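Local coordinates for protein ubiquitin-conjugating enzyme E2-21 kDa (PDB 5NL8) that probably catalyses the covalent attachment of ubiquitin to other proteins, accepting it from E1 as a thioester, and is probably essential for peroxisome biogenesis, at residues E88-R91 with Q92-K96; Y106-H110 with P111-F115; L155-D158 with M159-L163; K172-V175 with H176-A180. All blocks are in the same frame, centred on the assembly; numbering follows the deposited sequence.

Interaction 1 (E88-R91 with Q92-K96); sequences EKIR and QLQRK
Gln92 sits one helical turn after Glu88 and donates its backbone N to Glu88 O (3.0 Å); its CG packs against that same carbonyl oxygen. Leu93 follows with N bonded to Lys89 O (2.9 Å), its CG resting over this oxygen while the side chain turns to Phe85 and Ala184. Gln94 N reaches Ile90 O (2.9 Å) with a more bent geometry, 138° at the hydrogen, and makes a weak second bond to Arg91 O. The Gln94 amide passes beside Ile90 CG2, and NE2 is held by the carbonyls of Lys181 and Ser183. At Arg95 the backbone bond to Arg91 O is weak. Both arginines run the same way, guanidinium planes nearly perpendicular (87°), with Arg91 CG over a face of the Arg95 group. Arg95 NH2 comes 2.9 Å from Arg91 NE at the edge of that guanidinium; two like-charged donors cannot bond each other, so the exact placing of the Arg95 end is doubtful. Arg91, bent at chi3 (89°), curls back so that NH1 forms a salt bridge with Glu88, bonding OE1 at 2.8 Å and, more weakly, OE2. With an alanine in place of Arg91, the Glu88 carboxylate would probably lose its cationic mate and turn more freely. The pattern is that of a short surface alpha helix, with i to i+4 backbone bonds and an i to i+3 Glu-Arg pair.

Interaction 2 (Y106-H110 with P111-F115); sequences YKMPH and PNVNF
A type I beta turn from His110 to Val113 reverses the chain, closed by Val113 N donating to His110 O (3.1 Å) from above the carbonyl plane. The His110 ring turns its ND1 edge to Asn112 N: CG anti to the backbone N (chi1 -174°) brings the two to 2.9 Å, a nearly straight bond of 168°. Pro111 CD lies over one face of the imidazole, 3.6 Å from the ring centroid, a CH-pi contact. His110 NE2 bonds Leu145 O, so both ring nitrogens are engaged. This is the His-Pro-Asn signature of ubiquitin-conjugating enzymes; the Asn112 side chain, its ND2 bound to the carbonyls of Glu150 and Ser153, lies about 5 Å from that of Cys121, the predicted thioester-forming cysteine. With a leucine in place of His110, Asn112 N would probably lose its acceptor and Leu145 O its donor, leaving the turn freer to shift. Before the turn, the Met108 side chain crosses that of Val113 at about a right angle, CG 3.9 Å from CG1, and both pack on Phe82. Phe115 swings back: CZ meets Lys107 CD (3.9 Å), while Pro109 CA sits at the ring edge. Two waters, each donating to Phe115 O, join the ends; one accepts from Lys107 NZ, which also bonds Phe85 O, the other from Met108 N at 2.8 Å while lying over a face of the Phe115 ring.

Interaction 3 (L155-D158 with M159-L163); sequences LNID and MANLL
Asn156 caps the helix that begins at Ile157: its OD1 accepts from Met159 N at 3.2 Å, almost straight at 176°, although the N-H arrives from well above the amide plane, not on a lone pair. Holding CG anti to its own N (chi1 -174°) turns the amide back over the first turn. Backbone bonds continue the pattern, with Ala160 N to Asn156 O, Asn161 N to Ile157 O (2.9 Å) and Leu162 N to Asp158 O (2.9 Å). Of the van der Waals contacts, Met159 CG lies against the capping amide, 3.7 Å from Asn156 CG, before its doubly bent chain runs into Tyr171, Leu174 and Val175 of helix 168-181. On another side, the Ile157 and Asn161 side chains lie next to each other and head the same way, CG2 3.4 Å from ND2. A water accepts from Asn161 ND2 (3.0 Å) and donates weakly to Asp158 OD1, linking two polar groups, while Asn161 OD1 receives Lys164 NZ. Chemically, Asn156 supplies both a side-chain and a main-chain acceptor to N-H groups of the first turn, and the Asp158 carboxylate, close to the same helix start, would probably be favoured by the helix dipole.

Interaction 4 (K172-V175 with H176-A180); sequences KDLV and HYYIA
The His176 imidazole lies with one face against Lys172 O, which stands 3.2 Å above the ring plane and offset toward the rim; the histidine's CG is anti to its carbonyl carbon (chi1 -74°), which folds the ring back over the preceding turn. The Tyr178 ring turns an edge to Leu174 O, CD2 coming within 3.3 Å of it. One face of that ring receives Tyr177 CD2 near its rim, whereas Tyr178 CE2 in turn lies at the edge of the Tyr177 ring. Beyond the helix, Tyr178 meets Phe115 edge-to-face and also touches the ring of Tyr182. Apolar contacts step along the same helix: Leu174 CG approaches Tyr178 CE2 (4.2 Å), and Val175 CG1 meets Ile179 CD1 (4.0 Å). Loop residues pack on this helix too, Pro57 against Lys172, Phe58 against Val175 and Ala61 against Ile179. The backbone is regular alpha helix in this carboxy-terminal part of the UBC fold, with His176 N bonded to Lys172 O (2.9 Å, 169°), Tyr177 N to Asp173 O, Tyr178 N to Leu174 O and Ile179 N to Val175 O. Lys172 O is thus met twice by His176, by the N-H and by a ring face. Asp173 OD2, 4.7 Å from His176 ND1 without touching it, may favour a protonated imidazole, whereas the Lys172 ammonium, NZ 6.5 Å from His176 NE2, would probably work against it; the balance between the two charges stays open.

Interaction 2 touches each of the others. Ile90 CD1 of interaction 1 packs on Tyr106 CB (3.7 Å); Pro111 O probably accepts from Leu155 N of interaction 3 (2.8 Å); and Phe115 CZ meets Tyr178 CE1 of interaction 4 (3.5 Å). Interactions 3 and 4, on successive helices, join through Met159 SD and Leu174 CD2 (3.6 Å). Interactions 1 and 3 do not meet, their centres being about 28 Å apart. Relative to the side chain of Cys121, the predicted active-site cysteine, that of Asn112 in interaction 2 is about 5 Å away and that of Asn156 in interaction 3 about 10 Å; interactions 1 and 4 lie away from it.

Interaction 1 (E88-R91 with Q92-K96)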
loop_
_atom_site.group_PDB
_atom_site.type_symbol
_atom_site.label_atom_id
_atom_site.label_comp_id
_atom_site.label_asym_id
_atom_site.label_seq_id
_atom_site.Cartn_x
_atom_site.Cartn_y
_atom_site.Cartn_z
ATOM N N GLU A 88 -11.333 17.390 -3.552
ATOM C CA GLU A 88 -12.586 17.555 -4.281
ATOM C C GLU A 88 -13.188 16.204 -4.675
ATOM O O GLU A 88 -14.350 15.902 -4.359
ATOM C CB GLU A 88 -12.353 18.415 -5.520
ATOM C CG GLU A 88 -13.539 18.521 -6.446
ATOM C CD GLU A 88 -14.676 19.303 -5.837
ATOM O OE1 GLU A 88 -14.401 20.332 -5.185
ATOM O OE2 GLU A 88 -15.843 18.893 -6.007
ATOM N N LYS A 89 -12.384 15.390 -5.352
ATOM C CA LYS A 89 -12.805 14.051 -5.752
ATOM C C LYS A 89 -13.245 13.212 -4.554
ATOM O O LYS A 89 -14.265 12.526 -4.612
ATOM C CB LYS A 89 -11.678 13.339 -6.501
ATOM C CG LYS A 89 -11.977 11.880 -6.834
ATOM C CD LYS A 89 -11.005 11.339 -7.869
ATOM C CE LYS A 89 -11.381 9.926 -8.284
ATOM N NZ LYS A 89 -10.438 9.387 -9.295
ATOM N N ILE A 90 -12.475 13.267 -3.469
ATOM C CA ILE A 90 -12.776 12.459 -2.294
ATOM C C ILE A 90 -14.127 12.850 -1.729
ATOM O O ILE A 90 -14.953 11.993 -1.403
ATOM C CB ILE A 90 -11.704 12.606 -1.201
ATOM C CG1 ILE A 90 -10.374 12.017 -1.678
ATOM C CG2 ILE A 90 -12.158 11.919 0.079
ATOM C CD1 ILE A 90 -9.249 12.137 -0.668
ATOM N N ARG A 91 -14.356 14.154 -1.638
ATOM C CA ARG A 91 -15.602 14.650 -1.080
ATOM C C ARG A 91 -16.779 14.266 -1.971
ATOM O O ARG A 91 -17.864 13.963 -1.478
ATOM C CB ARG A 91 -15.530 16.161 -0.886
ATOM C CG ARG A 91 -16.816 16.797 -0.408
ATOM C CD ARG A 91 -16.689 18.313 -0.258
ATOM N NE ARG A 91 -17.012 19.072 -1.470
ATOM C CZ ARG A 91 -16.227 19.202 -2.540
ATOM N NH1 ARG A 91 -16.646 19.917 -3.577
ATOM N NH2 ARG A 91 -15.018 18.654 -2.577
ATOM N N GLN A 92 -16.568 14.262 -3.283
ATOM C CA GLN A 92 -17.612 13.778 -4.180
ATOM C C GLN A 92 -17.887 12.287 -3.976
ATOM O O GLN A 92 -19.036 11.849 -4.041
ATOM C CB GLN A 92 -17.245 14.047 -5.634
ATOM C CG GLN A 92 -17.137 15.520 -5.955
ATOM C CD GLN A 92 -16.844 15.767 -7.413
ATOM O OE1 GLN A 92 -15.950 16.540 -7.757
ATOM N NE2 GLN A 92 -17.604 15.116 -8.287
ATOM N N LEU A 93 -16.835 11.514 -3.723
ATOM C CA LEU A 93 -16.987 10.081 -3.468
ATOM C C LEU A 93 -17.739 9.820 -2.168
ATOM O O LEU A 93 -18.478 8.845 -2.056
ATOM C CB LEU A 93 -15.624 9.384 -3.419
ATOM C CG LEU A 93 -14.849 9.227 -4.729
ATOM C CD1 LEU A 93 -13.519 8.526 -4.490
ATOM C CD2 LEU A 93 -15.681 8.465 -5.751
ATOM N N GLN A 94 -17.546 10.697 -1.189
ATOM C CA GLN A 94 -18.143 10.515 0.128
ATOM C C GLN A 94 -19.659 10.731 0.125
ATOM O O GLN A 94 -20.357 10.250 1.014
ATOM C CB GLN A 94 -17.479 11.454 1.140
ATOM C CG GLN A 94 -16.085 11.010 1.571
ATOM C CD GLN A 94 -15.374 12.049 2.416
ATOM O OE1 GLN A 94 -15.696 13.235 2.358
ATOM N NE2 GLN A 94 -14.402 11.606 3.212
ATOM N N ARG A 95 -20.167 11.440 -0.878
ATOM C CA ARG A 95 -21.603 11.701 -0.969
ATOM C C ARG A 95 -22.352 10.557 -1.646
ATOM O O ARG A 95 -23.580 10.571 -1.728
ATOM C CB ARG A 95 -21.866 13.004 -1.724
ATOM C CG ARG A 95 -21.397 14.250 -0.998
ATOM C CD ARG A 95 -21.421 15.451 -1.924
ATOM N NE ARG A 95 -20.927 16.658 -1.270
ATOM C CZ ARG A 95 -20.298 17.643 -1.903
ATOM N NH1 ARG A 95 -20.080 17.563 -3.208
ATOM N NH2 ARG A 95 -19.885 18.705 -1.228
ATOM N N LYS A 96 -21.609 9.572 -2.133
ATOM C CA LYS A 96 -22.215 8.410 -2.766
ATOM C C LYS A 96 -22.102 7.188 -1.863
ATOM O O LYS A 96 -22.720 6.154 -2.119
ATOM C CB LYS A 96 -21.558 8.131 -4.121
ATOM C CG LYS A 96 -21.898 9.154 -5.194
ATOM C CD LYS A 96 -22.229 8.476 -6.516
ATOM C CE LYS A 96 -23.222 9.298 -7.324
ATOM N NZ LYS A 96 -22.751 9.529 -8.717
#

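Interaction 2 (Y106-H110 with P111-F115)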
loop_
_atom_site.group_PDB
_atom_site.type_symbol
_atom_site.label_atom_id
_atom_site.label_comp_id
_atom_site.label_asym_id
_atom_site.label_seq_id
_atom_site.Cartn_x
_atom_site.Cartn_y
_atom_site.Cartn_z
ATOM N N TYR A 106 -8.007 7.678 1.214
ATOM C CA TYR A 106 -7.372 8.083 -0.038
ATOM C C TYR A 106 -6.335 9.193 0.125
ATOM O O TYR A 106 -6.086 9.957 -0.807
ATOM C CB TYR A 106 -8.434 8.516 -1.049
ATOM C CG TYR A 106 -9.251 7.363 -1.573
ATOM C CD1 TYR A 106 -8.705 6.459 -2.473
ATOM C CD2 TYR A 106 -10.564 7.171 -1.164
ATOM C CE1 TYR A 106 -9.441 5.401 -2.955
ATOM C CE2 TYR A 106 -11.310 6.111 -1.642
ATOM C CZ TYR A 106 -10.743 5.231 -2.539
ATOM O OH TYR A 106 -11.471 4.173 -3.025
ATOM N N LYS A 107 -5.742 9.277 1.311
ATOM C CA LYS A 107 -4.567 10.110 1.545
ATOM C C LYS A 107 -3.568 9.291 2.361
ATOM O O LYS A 107 -3.959 8.613 3.307
ATOM C CB LYS A 107 -4.934 11.403 2.280
ATOM C CG LYS A 107 -5.811 12.376 1.497
ATOM C CD LYS A 107 -5.022 13.133 0.434
ATOM C CE LYS A 107 -5.860 14.254 -0.171
ATOM N NZ LYS A 107 -5.153 14.963 -1.280
ATOM N N MET A 108 -2.289 9.332 1.991
ATOM C CA MET A 108 -1.275 8.578 2.728
ATOM C C MET A 108 -0.149 9.481 3.230
ATOM O O MET A 108 0.792 9.783 2.494
ATOM C CB MET A 108 -0.704 7.448 1.861
ATOM C CG MET A 108 0.539 6.755 2.438
ATOM S SD MET A 108 0.410 6.278 4.177
ATOM C CE MET A 108 -0.726 4.906 4.049
ATOM N N PRO A 109 -0.249 9.923 4.492
ATOM C CA PRO A 109 0.813 10.699 5.140
ATOM C C PRO A 109 1.865 9.788 5.767
ATOM O O PRO A 109 1.608 9.117 6.769
ATOM C CB PRO A 109 0.059 11.498 6.203
ATOM C CG PRO A 109 -1.093 10.634 6.559
ATOM C CD PRO A 109 -1.455 9.830 5.335
ATOM N N HIS A 110 3.048 9.771 5.169
ATOM C CA HIS A 110 4.096 8.855 5.583
ATOM C C HIS A 110 5.443 9.390 5.123
ATOM O O HIS A 110 5.552 9.932 4.023
ATOM C CB HIS A 110 3.840 7.455 5.008
ATOM C CG HIS A 110 4.785 6.407 5.503
ATOM N ND1 HIS A 110 6.076 6.284 5.030
ATOM C CD2 HIS A 110 4.626 5.421 6.419
ATOM C CE1 HIS A 110 6.670 5.273 5.640
ATOM N NE2 HIS A 110 5.812 4.732 6.483
ATOM N N PRO A 111 6.469 9.261 5.974
ATOM C CA PRO A 111 7.828 9.729 5.684
ATOM C C PRO A 111 8.380 9.285 4.325
ATOM O O PRO A 111 9.121 10.053 3.707
ATOM C CB PRO A 111 8.644 9.120 6.823
ATOM C CG PRO A 111 7.688 9.103 7.971
ATOM C CD PRO A 111 6.340 8.787 7.365
ATOM N N ASN A 112 8.020 8.091 3.861
ATOM C CA ASN A 112 8.576 7.565 2.613
ATOM C C ASN A 112 7.593 7.588 1.437
ATOM O O ASN A 112 7.755 6.844 0.470
ATOM C CB ASN A 112 9.077 6.133 2.826
ATOM C CG ASN A 112 10.091 6.026 3.953
ATOM O OD1 ASN A 112 9.797 5.479 5.017
ATOM N ND2 ASN A 112 11.293 6.536 3.720
ATOM N N VAL A 113 6.576 8.440 1.524
ATOM C CA VAL A 113 5.561 8.532 0.476
ATOM C C VAL A 113 5.321 9.975 0.025
ATOM O O VAL A 113 5.148 10.871 0.851
ATOM C CB VAL A 113 4.212 7.926 0.948
ATOM C CG1 VAL A 113 3.121 8.142 -0.095
ATOM C CG2 VAL A 113 4.366 6.444 1.258
ATOM N N ASN A 114 5.319 10.189 -1.289
ATOM C CA ASN A 114 4.942 11.474 -1.874
ATOM C C ASN A 114 3.461 11.752 -1.627
ATOM O O ASN A 114 2.598 11.049 -2.150
ATOM C CB ASN A 114 5.253 11.485 -3.376
ATOM C CG ASN A 114 5.077 12.860 -4.015
ATOM O OD1 ASN A 114 4.053 13.519 -3.842
ATOM N ND2 ASN A 114 6.085 13.292 -4.763
ATOM N N PHE A 115 3.173 12.781 -0.835
ATOM C CA PHE A 115 1.801 13.046 -0.406
ATOM C C PHE A 115 0.866 13.383 -1.568
ATOM O O PHE A 115 -0.337 13.136 -1.493
ATOM C CB PHE A 115 1.776 14.179 0.625
ATOM C CG PHE A 115 0.418 14.425 1.226
ATOM C CD1 PHE A 115 -0.011 13.696 2.325
ATOM C CD2 PHE A 115 -0.428 15.379 0.689
ATOM C CE1 PHE A 115 -1.262 13.920 2.879
ATOM C CE2 PHE A 115 -1.678 15.608 1.237
ATOM C CZ PHE A 115 -2.095 14.879 2.335
HETATM O O HOH W 1 -2.454 14.877 -2.261
HETATM O O HOH W 2 3.039 11.334 2.652
HETATM O O HOH W 3 -1.781 11.676 0.577
#

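Interaction 3 (L155-D158 with M159-L163)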
loop_
_atom_site.group_PDB
_atom_site.type_symbol
_atom_site.label_atom_id
_atom_site.label_comp_id
_atom_site.label_asym_id
_atom_site.label_seq_id
_atom_site.Cartn_x
_atom_site.Cartn_y
_atom_site.Cartn_z
ATOM N N LEU A 155 10.205 11.362 1.473
ATOM C CA LEU A 155 9.477 12.049 0.413
ATOM C C LEU A 155 8.466 13.004 1.034
ATOM O O LEU A 155 7.884 13.847 0.350
ATOM C CB LEU A 155 8.771 11.055 -0.515
ATOM C CG LEU A 155 9.665 10.074 -1.277
ATOM C CD1 LEU A 155 8.841 9.230 -2.238
ATOM C CD2 LEU A 155 10.764 10.813 -2.015
ATOM N N ASN A 156 8.255 12.846 2.337
ATOM C CA ASN A 156 7.448 13.777 3.115
ATOM C C ASN A 156 8.291 14.316 4.264
ATOM O O ASN A 156 8.538 13.612 5.239
ATOM C CB ASN A 156 6.175 13.099 3.635
ATOM C CG ASN A 156 5.227 14.072 4.342
ATOM O OD1 ASN A 156 5.656 14.965 5.076
ATOM N ND2 ASN A 156 3.929 13.893 4.122
ATOM N N ILE A 157 8.719 15.569 4.141
ATOM C CA ILE A 157 9.644 16.175 5.096
ATOM C C ILE A 157 9.065 16.296 6.506
ATOM O O ILE A 157 9.729 15.953 7.483
ATOM C CB ILE A 157 10.092 17.573 4.622
ATOM C CG1 ILE A 157 10.787 17.474 3.265
ATOM C CG2 ILE A 157 11.022 18.213 5.639
ATOM C CD1 ILE A 157 11.971 16.530 3.260
ATOM N N ASP A 158 7.828 16.777 6.603
ATOM C CA ASP A 158 7.186 17.014 7.897
ATOM C C ASP A 158 7.056 15.743 8.742
ATOM O O ASP A 158 7.384 15.743 9.931
ATOM C CB ASP A 158 5.803 17.638 7.693
ATOM C CG ASP A 158 5.874 19.065 7.170
ATOM O OD1 ASP A 158 6.781 19.817 7.590
ATOM O OD2 ASP A 158 5.020 19.434 6.337
ATOM N N MET A 159 6.571 14.666 8.130
ATOM C CA MET A 159 6.417 13.403 8.843
ATOM C C MET A 159 7.776 12.844 9.261
ATOM O O MET A 159 7.958 12.423 10.409
ATOM C CB MET A 159 5.662 12.386 7.987
ATOM C CG MET A 159 4.241 12.805 7.634
ATOM S SD MET A 159 3.149 12.920 9.065
ATOM C CE MET A 159 2.950 11.192 9.488
ATOM N N ALA A 160 8.732 12.862 8.333
ATOM C CA ALA A 160 10.079 12.373 8.616
ATOM C C ALA A 160 10.722 13.133 9.775
ATOM O O ALA A 160 11.395 12.536 10.615
ATOM C CB ALA A 160 10.950 12.471 7.373
ATOM N N ASN A 161 10.511 14.444 9.828
ATOM C CA ASN A 161 11.061 15.250 10.915
ATOM C C ASN A 161 10.331 15.024 12.232
ATOM O O ASN A 161 10.949 15.035 13.299
ATOM C CB ASN A 161 11.028 16.734 10.554
ATOM C CG ASN A 161 12.054 17.097 9.501
ATOM O OD1 ASN A 161 12.994 16.345 9.250
ATOM N ND2 ASN A 161 11.878 18.258 8.881
ATOM N N LEU A 162 9.017 14.833 12.159
ATOM C CA LEU A 162 8.241 14.493 13.344
ATOM C C LEU A 162 8.811 13.226 13.958
ATOM O O LEU A 162 8.985 13.133 15.174
ATOM C CB LEU A 162 6.761 14.300 13.003
ATOM C CG LEU A 162 5.881 15.552 13.007
ATOM C CD1 LEU A 162 4.491 15.207 12.521
ATOM C CD2 LEU A 162 5.828 16.180 14.392
ATOM N N LEU A 163 9.127 12.262 13.100
ATOM C CA LEU A 163 9.699 11.004 13.552
ATOM C C LEU A 163 11.123 11.202 14.079
ATOM O O LEU A 163 11.519 10.585 15.067
ATOM C CB LEU A 163 9.684 9.981 12.416
ATOM C CG LEU A 163 9.920 8.523 12.806
ATOM C CD1 LEU A 163 8.676 7.950 13.466
ATOM C CD2 LEU A 163 10.310 7.702 11.590
HETATM O O HOH W 4 9.499 19.925 9.679
#

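Interaction 4 (K172-V175 with H176-A180)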
loop_
_atom_site.group_PDB
_atom_site.type_symbol
_atom_site.label_atom_id
_atom_site.label_comp_id
_atom_site.label_asym_id
_atom_site.label_seq_id
_atom_site.Cartn_x
_atom_site.Cartn_y
_atom_site.Cartn_z
ATOM N N LYS A 172 0.924 10.319 15.202
ATOM C CA LYS A 172 -0.297 9.537 15.369
ATOM C C LYS A 172 -1.552 10.366 15.104
ATOM O O LYS A 172 -2.453 9.928 14.390
ATOM C CB LYS A 172 -0.364 8.944 16.780
ATOM C CG LYS A 172 0.484 7.696 16.992
ATOM C CD LYS A 172 0.467 7.272 18.458
ATOM C CE LYS A 172 1.458 6.149 18.734
ATOM N NZ LYS A 172 1.338 5.030 17.755
ATOM N N ASP A 173 -1.603 11.561 15.687
ATOM C CA ASP A 173 -2.754 12.450 15.540
ATOM C C ASP A 173 -2.989 12.852 14.087
ATOM O O ASP A 173 -4.132 12.941 13.637
ATOM C CB ASP A 173 -2.575 13.703 16.395
ATOM C CG ASP A 173 -2.797 13.439 17.869
ATOM O OD1 ASP A 173 -2.744 14.406 18.659
ATOM O OD2 ASP A 173 -3.028 12.268 18.237
ATOM N N LEU A 174 -1.904 13.097 13.361
ATOM C CA LEU A 174 -1.998 13.465 11.953
ATOM C C LEU A 174 -2.569 12.302 11.133
ATOM O O LEU A 174 -3.543 12.474 10.376
ATOM C CB LEU A 174 -0.624 13.881 11.422
ATOM C CG LEU A 174 -0.556 15.048 10.435
ATOM C CD1 LEU A 174 -1.411 16.216 10.900
ATOM C CD2 LEU A 174 0.883 15.483 10.248
ATOM N N VAL A 175 -1.977 11.118 11.300
ATOM C CA VAL A 175 -2.462 9.938 10.578
ATOM C C VAL A 175 -3.943 9.690 10.878
ATOM O O VAL A 175 -4.748 9.487 9.963
ATOM C CB VAL A 175 -1.644 8.676 10.925
ATOM C CG1 VAL A 175 -2.165 7.479 10.157
ATOM C CG2 VAL A 175 -0.168 8.896 10.613
ATOM N N HIS A 176 -4.296 9.733 12.161
ATOM C CA HIS A 176 -5.686 9.590 12.591
ATOM C C HIS A 176 -6.593 10.622 11.917
ATOM O O HIS A 176 -7.711 10.299 11.504
ATOM C CB HIS A 176 -5.799 9.717 14.117
ATOM C CG HIS A 176 -5.309 8.517 14.864
ATOM N ND1 HIS A 176 -5.109 8.520 16.232
ATOM C CD2 HIS A 176 -4.979 7.273 14.445
ATOM C CE1 HIS A 176 -4.678 7.333 16.614
ATOM N NE2 HIS A 176 -4.589 6.556 15.550
ATOM N N TYR A 177 -6.109 11.856 11.805
ATOM C CA TYR A 177 -6.872 12.916 11.148
ATOM C C TYR A 177 -7.188 12.568 9.698
ATOM O O TYR A 177 -8.345 12.657 9.261
ATOM C CB TYR A 177 -6.119 14.244 11.203
ATOM C CG TYR A 177 -6.769 15.355 10.400
ATOM C CD1 TYR A 177 -7.922 15.987 10.855
ATOM C CD2 TYR A 177 -6.226 15.775 9.191
ATOM C CE1 TYR A 177 -8.517 17.006 10.126
ATOM C CE2 TYR A 177 -6.816 16.794 8.455
ATOM C CZ TYR A 177 -7.961 17.405 8.929
ATOM O OH TYR A 177 -8.550 18.415 8.204
ATOM N N TYR A 178 -6.169 12.170 8.944
ATOM C CA TYR A 178 -6.418 11.863 7.538
ATOM C C TYR A 178 -7.290 10.613 7.377
ATOM O O TYR A 178 -8.133 10.561 6.482
ATOM C CB TYR A 178 -5.099 11.729 6.773
ATOM C CG TYR A 178 -4.504 13.082 6.452
ATOM C CD1 TYR A 178 -4.908 13.791 5.326
ATOM C CD2 TYR A 178 -3.567 13.669 7.296
ATOM C CE1 TYR A 178 -4.383 15.041 5.042
ATOM C CE2 TYR A 178 -3.036 14.916 7.018
ATOM C CZ TYR A 178 -3.449 15.596 5.891
ATOM O OH TYR A 178 -2.918 16.833 5.618
ATOM N N ILE A 179 -7.120 9.628 8.255
ATOM C CA ILE A 179 -7.980 8.444 8.236
ATOM C C ILE A 179 -9.444 8.819 8.482
ATOM O O ILE A 179 -10.350 8.333 7.807
ATOM C CB ILE A 179 -7.546 7.403 9.293
ATOM C CG1 ILE A 179 -6.217 6.760 8.900
ATOM C CG2 ILE A 179 -8.606 6.320 9.458
ATOM C CD1 ILE A 179 -5.739 5.719 9.879
ATOM N N ALA A 180 -9.668 9.703 9.445
ATOM C CA ALA A 180 -11.022 10.067 9.836
ATOM C C ALA A 180 -11.707 10.983 8.823
ATOM O O ALA A 180 -12.929 10.945 8.679
ATOM C CB ALA A 180 -11.008 10.722 11.204
#